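Local coordinates for glycosyl hydrolase family 2, TIM barrel domain protein (Faecalibacterium prausnitzii A2-165, PDB 6ED2) that probably hydrolyses beta-D-glucuronides, releasing glucuronic acid, as a beta-glucuronidase of a human gut bacterium, at residues 306-317 with 618-629; 266-274 with 366-374. All coordinates share one frame; numbering follows the deposited sequence.

How the contacts relate
Both contacts are partly buried and reach the same barrel sheet, their centres about 15 Å apart. Contact 1 stays inside the TIM-barrel domain, joining the hairpin that leads into strand 312-320 to the chain's C-terminal tail; contact 2 joins a loop of the preceding beta domain to the end of helix 361-370 and the start of strand 373-377. Arginine-to-carbonyl bonds dominate the first, whereas the second has just two direct hydrogen bonds and leans on the edge of an indole and small apolar contacts. The two meet where Asn310 ND2 probably donates to Trp267 O, Leu309 packs on Val269, and Leu316 on Leu373. A second subunit reaches contact 2 but not contact 1.

Contact 1: residues 306-317 with 618-629; sequences RFLLNGSPVYLR and RWTTLPVDFKKR
Arg317 NH1 donates to two carbonyls, Leu622 O at 2.8 Å and Trp619 O at 2.9 Å, where the last helix of the TIM barrel, 610-621, gives way to the C-terminal tail. NH2 of the same arginine reaches Pro623 O (3.0 Å) and shares Tyr315 O with NE, so all five N-H groups are used and every acceptor lies close to the guanidinium plane, which fixes the rotation of the group. Pro623 O also accepts from Phe626 N on its other face, closing a type I turn. With CG between its backbone N and carbonyl carbon (chi1 68°), Arg317 runs past Trp619 in the opposite direction and lays CB over the five-membered ring, 3.5 Å from its centroid, a CH-pi contact; Trp619 NE1 itself bonds Glu577.

Midway, the tail is tied to strand 312-320 by a nearly straight bond from Tyr315 N to Val624 O (2.8 Å). The edge of Phe626 meets the face of the Tyr315 ring in a T-shaped stack, CD1 sitting over the ring centre, while Tyr315 OH bonds Glu577 and shares a water with Lys627 NZ, which also bonds Val574 O.

At the far end Arg306 NH1 points straight at Asp625 O (174°), in the guanidinium plane, while the NH2 bond to Phe626 O (2.9 Å) is more bent, the oxygen lying off that plane; NH2 also reaches Gln575. Lys627 O covers one face of this guanidinium and Pro313 CB the other, leaving the group sandwiched. A water takes the N-H of Arg306 NE at 3.3 Å and that of Arg629 N at 2.8 Å.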
loop_
_atom_site.group_PDB
_atom_site.type_symbol
_atom_site.label_atom_id
_atom_site.label_comp_id
_atom_site.label_asym_id
_atom_site.label_seq_id
_atom_site.Cartn_x
_atom_site.Cartn_y
_atom_site.Cartn_z
ATOM N N ARG A 306 6.884 24.831 -36.274
ATOM C CA ARG A 306 6.544 25.142 -34.892
ATOM C C ARG A 306 5.037 25.324 -34.758
ATOM O O ARG A 306 4.371 25.783 -35.695
ATOM C CB ARG A 306 7.255 26.411 -34.417
ATOM C CG ARG A 306 8.762 26.308 -34.433
ATOM C CD ARG A 306 9.260 25.708 -33.144
ATOM N NE ARG A 306 9.963 26.700 -32.341
ATOM C CZ ARG A 306 10.035 26.682 -31.013
ATOM N NH1 ARG A 306 10.707 27.633 -30.377
ATOM N NH2 ARG A 306 9.441 25.717 -30.320
ATOM N N PHE A 307 4.505 24.948 -33.585
ATOM C CA PHE A 307 3.134 25.294 -33.196
ATOM C C PHE A 307 3.095 26.772 -32.826
ATOM O O PHE A 307 3.683 27.177 -31.818
ATOM C CB PHE A 307 2.667 24.441 -32.015
ATOM C CG PHE A 307 2.591 22.969 -32.312
ATOM C CD1 PHE A 307 1.636 22.474 -33.185
ATOM C CD2 PHE A 307 3.489 22.084 -31.731
ATOM C CE1 PHE A 307 1.586 21.118 -33.495
ATOM C CE2 PHE A 307 3.438 20.724 -32.021
ATOM C CZ PHE A 307 2.488 20.238 -32.913
ATOM N N LEU A 308 2.408 27.590 -33.619
ATOM C CA LEU A 308 2.341 29.025 -33.359
ATOM C C LEU A 308 0.970 29.386 -32.796
ATOM O O LEU A 308 -0.055 29.194 -33.464
ATOM C CB LEU A 308 2.625 29.832 -34.620
ATOM C CG LEU A 308 4.057 29.757 -35.166
ATOM C CD1 LEU A 308 4.222 30.753 -36.316
ATOM C CD2 LEU A 308 5.088 30.008 -34.069
ATOM N N LEU A 309 0.966 29.913 -31.576
ATOM C CA LEU A 309 -0.225 30.428 -30.920
ATOM C C LEU A 309 -0.101 31.941 -30.873
ATOM O O LEU A 309 0.819 32.466 -30.237
ATOM C CB LEU A 309 -0.369 29.857 -29.505
ATOM C CG LEU A 309 -1.493 30.429 -28.631
ATOM C CD1 LEU A 309 -2.846 30.171 -29.248
ATOM C CD2 LEU A 309 -1.435 29.813 -27.243
ATOM N N ASN A 310 -1.027 32.640 -31.532
ATOM C CA ASN A 310 -0.935 34.095 -31.669
ATOM C C ASN A 310 0.431 34.505 -32.214
ATOM O O ASN A 310 1.014 35.508 -31.805
ATOM C CB ASN A 310 -1.226 34.791 -30.342
ATOM C CG ASN A 310 -2.608 34.453 -29.812
ATOM O OD1 ASN A 310 -3.523 34.197 -30.591
ATOM N ND2 ASN A 310 -2.761 34.429 -28.492
ATOM N N GLY A 311 0.957 33.706 -33.139
ATOM C CA GLY A 311 2.219 34.021 -33.775
ATOM C C GLY A 311 3.455 33.727 -32.955
ATOM O O GLY A 311 4.552 34.071 -33.399
ATOM N N SER A 312 3.323 33.107 -31.775
ATOM C CA SER A 312 4.474 32.726 -30.965
ATOM C C SER A 312 4.522 31.214 -30.760
ATOM O O SER A 312 3.482 30.584 -30.545
ATOM C CB SER A 312 4.453 33.413 -29.595
ATOM O OG SER A 312 5.077 34.677 -29.666
ATOM N N PRO A 313 5.709 30.609 -30.807
ATOM C CA PRO A 313 5.799 29.147 -30.698
ATOM C C PRO A 313 5.510 28.658 -29.289
ATOM O O PRO A 313 5.849 29.312 -28.301
ATOM C CB PRO A 313 7.245 28.846 -31.111
ATOM C CG PRO A 313 7.992 30.120 -30.822
ATOM C CD PRO A 313 7.021 31.245 -31.043
ATOM N N VAL A 314 4.866 27.492 -29.205
ATOM C CA VAL A 314 4.555 26.846 -27.933
ATOM C C VAL A 314 5.055 25.414 -27.986
ATOM O O VAL A 314 4.723 24.673 -28.920
ATOM C CB VAL A 314 3.045 26.846 -27.616
ATOM C CG1 VAL A 314 2.802 26.100 -26.309
ATOM C CG2 VAL A 314 2.520 28.256 -27.508
ATOM N N TYR A 315 5.835 25.021 -26.984
ATOM C CA TYR A 315 6.229 23.631 -26.813
ATOM C C TYR A 315 5.162 22.947 -25.962
ATOM O O TYR A 315 4.955 23.319 -24.802
ATOM C CB TYR A 315 7.616 23.527 -26.171
ATOM C CG TYR A 315 8.072 22.100 -26.006
ATOM C CD1 TYR A 315 8.753 21.437 -27.032
ATOM C CD2 TYR A 315 7.786 21.390 -24.841
ATOM C CE1 TYR A 315 9.151 20.095 -26.890
ATOM C CE2 TYR A 315 8.179 20.063 -24.689
ATOM C CZ TYR A 315 8.858 19.422 -25.713
ATOM O OH TYR A 315 9.243 18.106 -25.545
ATOM N N LEU A 316 4.469 21.973 -26.547
ATOM C CA LEU A 316 3.335 21.349 -25.883
ATOM C C LEU A 316 3.834 20.401 -24.795
ATOM O O LEU A 316 4.764 19.616 -25.018
ATOM C CB LEU A 316 2.473 20.586 -26.897
ATOM C CG LEU A 316 2.049 21.271 -28.217
ATOM C CD1 LEU A 316 1.171 20.354 -29.094
ATOM C CD2 LEU A 316 1.327 22.594 -27.979
ATOM N N ARG A 317 3.223 20.484 -23.615
ATOM C CA ARG A 317 3.526 19.583 -22.505
ATOM C C ARG A 317 2.229 19.296 -21.766
ATOM O O ARG A 317 1.436 20.212 -21.509
ATOM C CB ARG A 317 4.574 20.175 -21.542
ATOM C CG ARG A 317 4.085 21.385 -20.742
ATOM C CD ARG A 317 5.214 22.351 -20.442
ATOM N NE ARG A 317 5.615 23.065 -21.648
ATOM C CZ ARG A 317 6.540 24.020 -21.686
ATOM N NH1 ARG A 317 7.169 24.388 -20.575
ATOM N NH2 ARG A 317 6.835 24.611 -22.841
ATOM N N ARG A 618 10.352 19.829 -14.471
ATOM C CA ARG A 618 10.713 19.971 -15.878
ATOM C C ARG A 618 9.796 20.963 -16.592
ATOM O O ARG A 618 10.268 21.908 -17.238
ATOM C CB ARG A 618 10.679 18.603 -16.569
ATOM C CG ARG A 618 10.928 18.656 -18.079
ATOM C CD ARG A 618 10.973 17.244 -18.680
ATOM N NE ARG A 618 10.848 17.264 -20.132
ATOM C CZ ARG A 618 11.877 17.422 -20.967
ATOM N NH1 ARG A 618 13.112 17.571 -20.487
ATOM N NH2 ARG A 618 11.675 17.430 -22.282
ATOM N N TRP A 619 8.479 20.779 -16.466
ATOM C CA TRP A 619 7.542 21.533 -17.291
ATOM C C TRP A 619 7.496 23.003 -16.901
ATOM O O TRP A 619 7.264 23.855 -17.762
ATOM C CB TRP A 619 6.151 20.914 -17.196
ATOM C CG TRP A 619 6.001 19.684 -18.034
ATOM C CD1 TRP A 619 6.876 19.217 -18.976
ATOM C CD2 TRP A 619 4.907 18.765 -18.012
ATOM N NE1 TRP A 619 6.392 18.057 -19.543
ATOM C CE2 TRP A 619 5.182 17.764 -18.970
ATOM C CE3 TRP A 619 3.715 18.689 -17.274
ATOM C CZ2 TRP A 619 4.308 16.702 -19.212
ATOM C CZ3 TRP A 619 2.860 17.633 -17.512
ATOM C CH2 TRP A 619 3.166 16.651 -18.469
ATOM N N THR A 620 7.690 23.321 -15.619
ATOM C CA THR A 620 7.744 24.712 -15.185
ATOM C C THR A 620 9.113 25.333 -15.393
ATOM O O THR A 620 9.235 26.554 -15.311
ATOM C CB THR A 620 7.358 24.847 -13.704
ATOM O OG1 THR A 620 8.341 24.198 -12.892
ATOM C CG2 THR A 620 5.969 24.242 -13.436
ATOM N N THR A 621 10.135 24.526 -15.658
ATOM C CA THR A 621 11.453 25.046 -15.991
ATOM C C THR A 621 11.621 25.280 -17.491
ATOM O O THR A 621 12.224 26.281 -17.892
ATOM C CB THR A 621 12.535 24.086 -15.481
ATOM O OG1 THR A 621 12.508 24.076 -14.051
ATOM C CG2 THR A 621 13.911 24.516 -15.950
ATOM N N LEU A 622 11.101 24.385 -18.332
ATOM C CA LEU A 622 11.174 24.604 -19.776
ATOM C C LEU A 622 10.434 25.888 -20.152
ATOM O O LEU A 622 9.275 26.073 -19.744
ATOM C CB LEU A 622 10.569 23.431 -20.541
ATOM C CG LEU A 622 11.243 22.068 -20.404
ATOM C CD1 LEU A 622 10.474 21.011 -21.191
ATOM C CD2 LEU A 622 12.691 22.149 -20.884
ATOM N N PRO A 623 11.047 26.782 -20.924
ATOM C CA PRO A 623 10.320 27.970 -21.392
ATOM C C PRO A 623 9.168 27.584 -22.305
ATOM O O PRO A 623 9.128 26.484 -22.870
ATOM C CB PRO A 623 11.388 28.779 -22.146
ATOM C CG PRO A 623 12.420 27.786 -22.530
ATOM C CD PRO A 623 12.439 26.762 -21.403
ATOM N N VAL A 624 8.214 28.511 -22.445
ATOM C CA VAL A 624 7.017 28.206 -23.230
ATOM C C VAL A 624 7.387 27.896 -24.677
ATOM O O VAL A 624 6.736 27.066 -25.329
ATOM C CB VAL A 624 5.991 29.357 -23.118
ATOM C CG1 VAL A 624 6.624 30.679 -23.461
ATOM C CG2 VAL A 624 4.782 29.100 -24.014
ATOM N N ASP A 625 8.468 28.505 -25.183
ATOM C CA ASP A 625 8.930 28.317 -26.560
ATOM C C ASP A 625 10.195 27.459 -26.633
ATOM O O ASP A 625 11.046 27.654 -27.509
ATOM C CB ASP A 625 9.159 29.671 -27.233
ATOM C CG ASP A 625 10.271 30.471 -26.572
ATOM O OD1 ASP A 625 10.520 30.274 -25.367
ATOM O OD2 ASP A 625 10.903 31.296 -27.261
ATOM N N PHE A 626 10.320 26.506 -25.714
ATOM C CA PHE A 626 11.395 25.526 -25.742
ATOM C C PHE A 626 11.499 24.861 -27.111
ATOM O O PHE A 626 10.491 24.651 -27.797
ATOM C CB PHE A 626 11.119 24.487 -24.662
ATOM C CG PHE A 626 12.140 23.397 -24.569
ATOM C CD1 PHE A 626 11.743 22.066 -24.601
ATOM C CD2 PHE A 626 13.484 23.694 -24.387
ATOM C CE1 PHE A 626 12.671 21.041 -24.487
ATOM C CE2 PHE A 626 14.428 22.679 -24.262
ATOM C CZ PHE A 626 14.024 21.345 -24.322
ATOM N N LYS A 627 12.739 24.554 -27.504
ATOM C CA LYS A 627 13.087 23.788 -28.699
ATOM C C LYS A 627 13.038 24.650 -29.950
ATOM O O LYS A 627 12.204 24.420 -30.835
ATOM C CB LYS A 627 12.180 22.569 -28.879
ATOM C CG LYS A 627 12.936 21.353 -29.347
ATOM C CD LYS A 627 13.671 20.722 -28.182
ATOM C CE LYS A 627 13.909 19.281 -28.466
ATOM N NZ LYS A 627 12.638 18.578 -28.726
ATOM N N LYS A 628 13.932 25.640 -30.021
ATOM C CA LYS A 628 14.078 26.428 -31.233
ATOM C C LYS A 628 14.496 25.525 -32.388
ATOM O O LYS A 628 15.203 24.529 -32.214
ATOM C CB LYS A 628 15.083 27.565 -31.021
ATOM C CG LYS A 628 14.521 28.704 -30.153
ATOM C CD LYS A 628 15.537 29.835 -29.926
ATOM C CE LYS A 628 14.933 30.977 -29.102
ATOM N NZ LYS A 628 14.325 30.491 -27.823
ATOM N N ARG A 629 14.036 25.876 -33.576
ATOM C CA ARG A 629 13.911 24.906 -34.653
ATOM C C ARG A 629 14.957 25.124 -35.748
ATOM O O ARG A 629 15.839 25.984 -35.614
ATOM C CB ARG A 629 12.483 24.998 -35.197
ATOM C CG ARG A 629 12.100 24.030 -36.240
ATOM C CD ARG A 629 11.741 22.702 -35.658
ATOM N NE ARG A 629 12.126 21.664 -36.614
ATOM C CZ ARG A 629 11.277 20.949 -37.336
ATOM N NH1 ARG A 629 11.737 20.030 -38.185
ATOM N NH2 ARG A 629 9.970 21.136 -37.193
HETATM O O HOH W 1 12.313 28.047 -34.163
HETATM O O HOH W 2 12.069 17.783 -26.194
#

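Contact 2: residues 266-274 with 366-374; sequences LWNVHAAYL and MADEEGFLI
Trp267 lies edge-on to the end of helix 361-370: NE1 donates to Asp368 O at 2.7 Å, in the carbonyl plane and on a lone pair, while CZ3 touches Leu373 CD2 at 3.8 Å. Its CG is anti to the backbone N (chi1 -172°), which carries the indole across to the helix and brings CZ2 within 3.4 Å of Gly371 CA. Replacing the indole by an alanine is likely to leave Asp368 O without this donor and to open a gap beside Gly371 and Leu373. Val269 crosses Leu373 at about a right angle, CG2 against CG at 3.7 Å. In the type II turn Asn268-Ala271, His270 N bonds Gly371 O almost straight (2.7 Å); the turn lies so close over Gly371 that there is no room for a CB. The His270 ring turns its edge to the face of Phe372, and its NE2 bonds Ala349 O. Ala272 CB sits close to Asp368 O and Glu369 O, and a water links Ala272 N to the latter. Leu274 CD1 reaches Glu369 CG at 3.7 Å; the Glu369 carboxylate pairs with Arg294. This is an interdomain contact in which a loop of the family 2 beta domain packs on a helix-to-strand junction of the TIM barrel.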
loop_
_atom_site.group_PDB
_atom_site.type_symbol
_atom_site.label_atom_id
_atom_site.label_comp_id
_atom_site.label_asym_id
_atom_site.label_seq_id
_atom_site.Cartn_x
_atom_site.Cartn_y
_atom_site.Cartn_z
ATOM N N LEU A 266 -6.147 39.073 -26.149
ATOM C CA LEU A 266 -5.996 37.774 -26.778
ATOM C C LEU A 266 -6.050 36.653 -25.747
ATOM O O LEU A 266 -5.598 36.795 -24.607
ATOM C CB LEU A 266 -4.675 37.718 -27.543
ATOM C CG LEU A 266 -4.522 38.717 -28.685
ATOM C CD1 LEU A 266 -3.250 38.408 -29.484
ATOM C CD2 LEU A 266 -5.754 38.713 -29.597
ATOM N N TRP A 267 -6.612 35.531 -26.174
ATOM C CA TRP A 267 -6.585 34.297 -25.411
ATOM C C TRP A 267 -5.213 33.644 -25.550
ATOM O O TRP A 267 -4.711 33.471 -26.662
ATOM C CB TRP A 267 -7.696 33.385 -25.927
ATOM C CG TRP A 267 -7.953 32.140 -25.166
ATOM C CD1 TRP A 267 -8.988 31.901 -24.291
ATOM C CD2 TRP A 267 -7.221 30.913 -25.267
ATOM N NE1 TRP A 267 -8.924 30.604 -23.823
ATOM C CE2 TRP A 267 -7.845 29.980 -24.404
ATOM C CE3 TRP A 267 -6.089 30.516 -25.991
ATOM C CZ2 TRP A 267 -7.371 28.680 -24.249
ATOM C CZ3 TRP A 267 -5.623 29.222 -25.842
ATOM C CH2 TRP A 267 -6.263 28.316 -24.980
ATOM N N ASN A 268 -4.603 33.288 -24.420
ATOM C CA ASN A 268 -3.248 32.760 -24.402
ATOM C C ASN A 268 -3.133 31.585 -23.439
ATOM O O ASN A 268 -3.945 31.426 -22.524
ATOM C CB ASN A 268 -2.252 33.841 -24.003
ATOM C CG ASN A 268 -1.435 34.304 -25.166
ATOM O OD1 ASN A 268 -0.675 33.515 -25.762
ATOM N ND2 ASN A 268 -1.591 35.575 -25.525
ATOM N N VAL A 269 -2.087 30.776 -23.644
ATOM C CA VAL A 269 -1.818 29.644 -22.766
ATOM C C VAL A 269 -1.675 30.136 -21.335
ATOM O O VAL A 269 -0.898 31.057 -21.057
ATOM C CB VAL A 269 -0.548 28.903 -23.220
ATOM C CG1 VAL A 269 0.085 28.148 -22.045
ATOM C CG2 VAL A 269 -0.875 27.940 -24.309
ATOM N N HIS A 270 -2.438 29.537 -20.419
ATOM C CA HIS A 270 -2.457 29.914 -19.007
ATOM C C HIS A 270 -2.814 31.385 -18.792
ATOM O O HIS A 270 -2.633 31.914 -17.693
ATOM C CB HIS A 270 -1.120 29.594 -18.318
ATOM C CG HIS A 270 -0.767 28.133 -18.324
ATOM N ND1 HIS A 270 0.529 27.682 -18.462
ATOM C CD2 HIS A 270 -1.539 27.026 -18.216
ATOM C CE1 HIS A 270 0.541 26.362 -18.430
ATOM N NE2 HIS A 270 -0.700 25.939 -18.278
ATOM N N ALA A 271 -3.326 32.059 -19.813
ATOM C CA ALA A 271 -3.684 33.464 -19.723
ATOM C C ALA A 271 -4.920 33.676 -20.593
ATOM O O ALA A 271 -4.936 34.452 -21.539
ATOM C CB ALA A 271 -2.525 34.362 -20.156
ATOM N N ALA A 272 -5.977 32.945 -20.279
ATOM C CA ALA A 272 -7.162 32.986 -21.113
ATOM C C ALA A 272 -7.841 34.342 -21.000
ATOM O O ALA A 272 -7.742 35.024 -19.982
ATOM C CB ALA A 272 -8.137 31.884 -20.711
ATOM N N TYR A 273 -8.514 34.738 -22.074
ATOM C CA TYR A 273 -9.465 35.833 -22.015
ATOM C C TYR A 273 -10.631 35.496 -22.921
ATOM O O TYR A 273 -10.432 35.152 -24.087
ATOM C CB TYR A 273 -8.842 37.165 -22.431
ATOM C CG TYR A 273 -9.645 38.330 -21.931
ATOM C CD1 TYR A 273 -9.411 38.858 -20.668
ATOM C CD2 TYR A 273 -10.670 38.883 -22.700
ATOM C CE1 TYR A 273 -10.149 39.915 -20.190
ATOM C CE2 TYR A 273 -11.423 39.947 -22.224
ATOM C CZ TYR A 273 -11.149 40.462 -20.967
ATOM O OH TYR A 273 -11.869 41.528 -20.473
ATOM N N LEU A 274 -11.840 35.589 -22.385
ATOM C CA LEU A 274 -13.050 35.219 -23.102
ATOM C C LEU A 274 -13.938 36.445 -23.258
ATOM O O LEU A 274 -13.982 37.312 -22.376
ATOM C CB LEU A 274 -13.804 34.093 -22.367
ATOM C CG LEU A 274 -13.049 32.754 -22.322
ATOM C CD1 LEU A 274 -13.813 31.704 -21.526
ATOM C CD2 LEU A 274 -12.740 32.237 -23.745
ATOM N N MET A 366 -13.936 24.494 -19.473
ATOM C CA MET A 366 -12.964 24.820 -18.432
ATOM C C MET A 366 -11.593 25.088 -19.034
ATOM O O MET A 366 -10.890 26.005 -18.597
ATOM C CB MET A 366 -12.885 23.696 -17.387
ATOM C CG MET A 366 -11.780 23.934 -16.335
ATOM S SD MET A 366 -12.120 23.409 -14.623
ATOM C CE MET A 366 -13.549 24.439 -14.271
ATOM N N ALA A 367 -11.179 24.277 -20.017
ATOM C CA ALA A 367 -9.945 24.584 -20.746
ATOM C C ALA A 367 -10.005 25.982 -21.351
ATOM O O ALA A 367 -9.021 26.726 -21.305
ATOM C CB ALA A 367 -9.684 23.538 -21.826
ATOM N N ASP A 368 -11.169 26.371 -21.887
ATOM C CA ASP A 368 -11.326 27.726 -22.414
ATOM C C ASP A 368 -11.015 28.773 -21.354
ATOM O O ASP A 368 -10.407 29.809 -21.653
ATOM C CB ASP A 368 -12.748 27.932 -22.942
ATOM C CG ASP A 368 -13.005 27.215 -24.263
ATOM O OD1 ASP A 368 -12.068 26.633 -24.871
ATOM O OD2 ASP A 368 -14.174 27.221 -24.699
ATOM N N GLU A 369 -11.423 28.522 -20.104
ATOM C CA GLU A 369 -11.241 29.512 -19.043
ATOM C C GLU A 369 -9.857 29.447 -18.423
ATOM O O GLU A 369 -9.332 30.477 -17.984
ATOM C CB GLU A 369 -12.291 29.320 -17.949
ATOM C CG GLU A 369 -13.689 29.760 -18.344
ATOM C CD GLU A 369 -14.703 29.503 -17.238
ATOM O OE1 GLU A 369 -14.277 29.183 -16.104
ATOM O OE2 GLU A 369 -15.921 29.613 -17.505
ATOM N N GLU A 370 -9.244 28.267 -18.370
ATOM C CA GLU A 370 -7.915 28.150 -17.782
ATOM C C GLU A 370 -6.784 28.325 -18.793
ATOM O O GLU A 370 -5.613 28.277 -18.402
ATOM C CB GLU A 370 -7.781 26.805 -17.074
ATOM C CG GLU A 370 -8.888 26.571 -16.046
ATOM C CD GLU A 370 -8.908 27.618 -14.936
ATOM O OE1 GLU A 370 -7.841 28.191 -14.593
ATOM O OE2 GLU A 370 -10.008 27.890 -14.420
ATOM N N GLY A 371 -7.091 28.518 -20.073
ATOM C CA GLY A 371 -6.043 28.679 -21.067
ATOM C C GLY A 371 -5.226 27.424 -21.302
ATOM O O GLY A 371 -3.994 27.460 -21.253
ATOM N N PHE A 372 -5.904 26.305 -21.543
ATOM C CA PHE A 372 -5.264 25.039 -21.870
ATOM C C PHE A 372 -5.507 24.713 -23.338
ATOM O O PHE A 372 -6.544 25.066 -23.899
ATOM C CB PHE A 372 -5.797 23.898 -20.994
ATOM C CG PHE A 372 -5.050 23.729 -19.696
ATOM C CD1 PHE A 372 -5.355 24.516 -18.597
ATOM C CD2 PHE A 372 -4.042 22.785 -19.578
ATOM C CE1 PHE A 372 -4.662 24.363 -17.401
ATOM C CE2 PHE A 372 -3.339 22.632 -18.385
ATOM C CZ PHE A 372 -3.651 23.419 -17.295
ATOM N N LEU A 373 -4.527 24.063 -23.962
ATOM C CA LEU A 373 -4.619 23.639 -25.350
ATOM C C LEU A 373 -5.098 22.198 -25.407
ATOM O O LEU A 373 -4.613 21.343 -24.661
ATOM C CB LEU A 373 -3.255 23.761 -26.042
ATOM C CG LEU A 373 -2.548 25.103 -25.906
ATOM C CD1 LEU A 373 -1.176 25.066 -26.572
ATOM C CD2 LEU A 373 -3.419 26.200 -26.518
ATOM N N ILE A 374 -6.019 21.923 -26.324
ATOM C CA ILE A 374 -6.627 20.603 -26.471
ATOM C C ILE A 374 -6.374 20.080 -27.878
ATOM O O ILE A 374 -6.649 20.777 -28.865
ATOM C CB ILE A 374 -8.141 20.654 -26.209
ATOM C CG1 ILE A 374 -8.422 21.039 -24.748
ATOM C CG2 ILE A 374 -8.805 19.322 -26.596
ATOM C CD1 ILE A 374 -9.890 20.943 -24.390
HETATM O O HOH W 3 -6.484 31.444 -17.678
#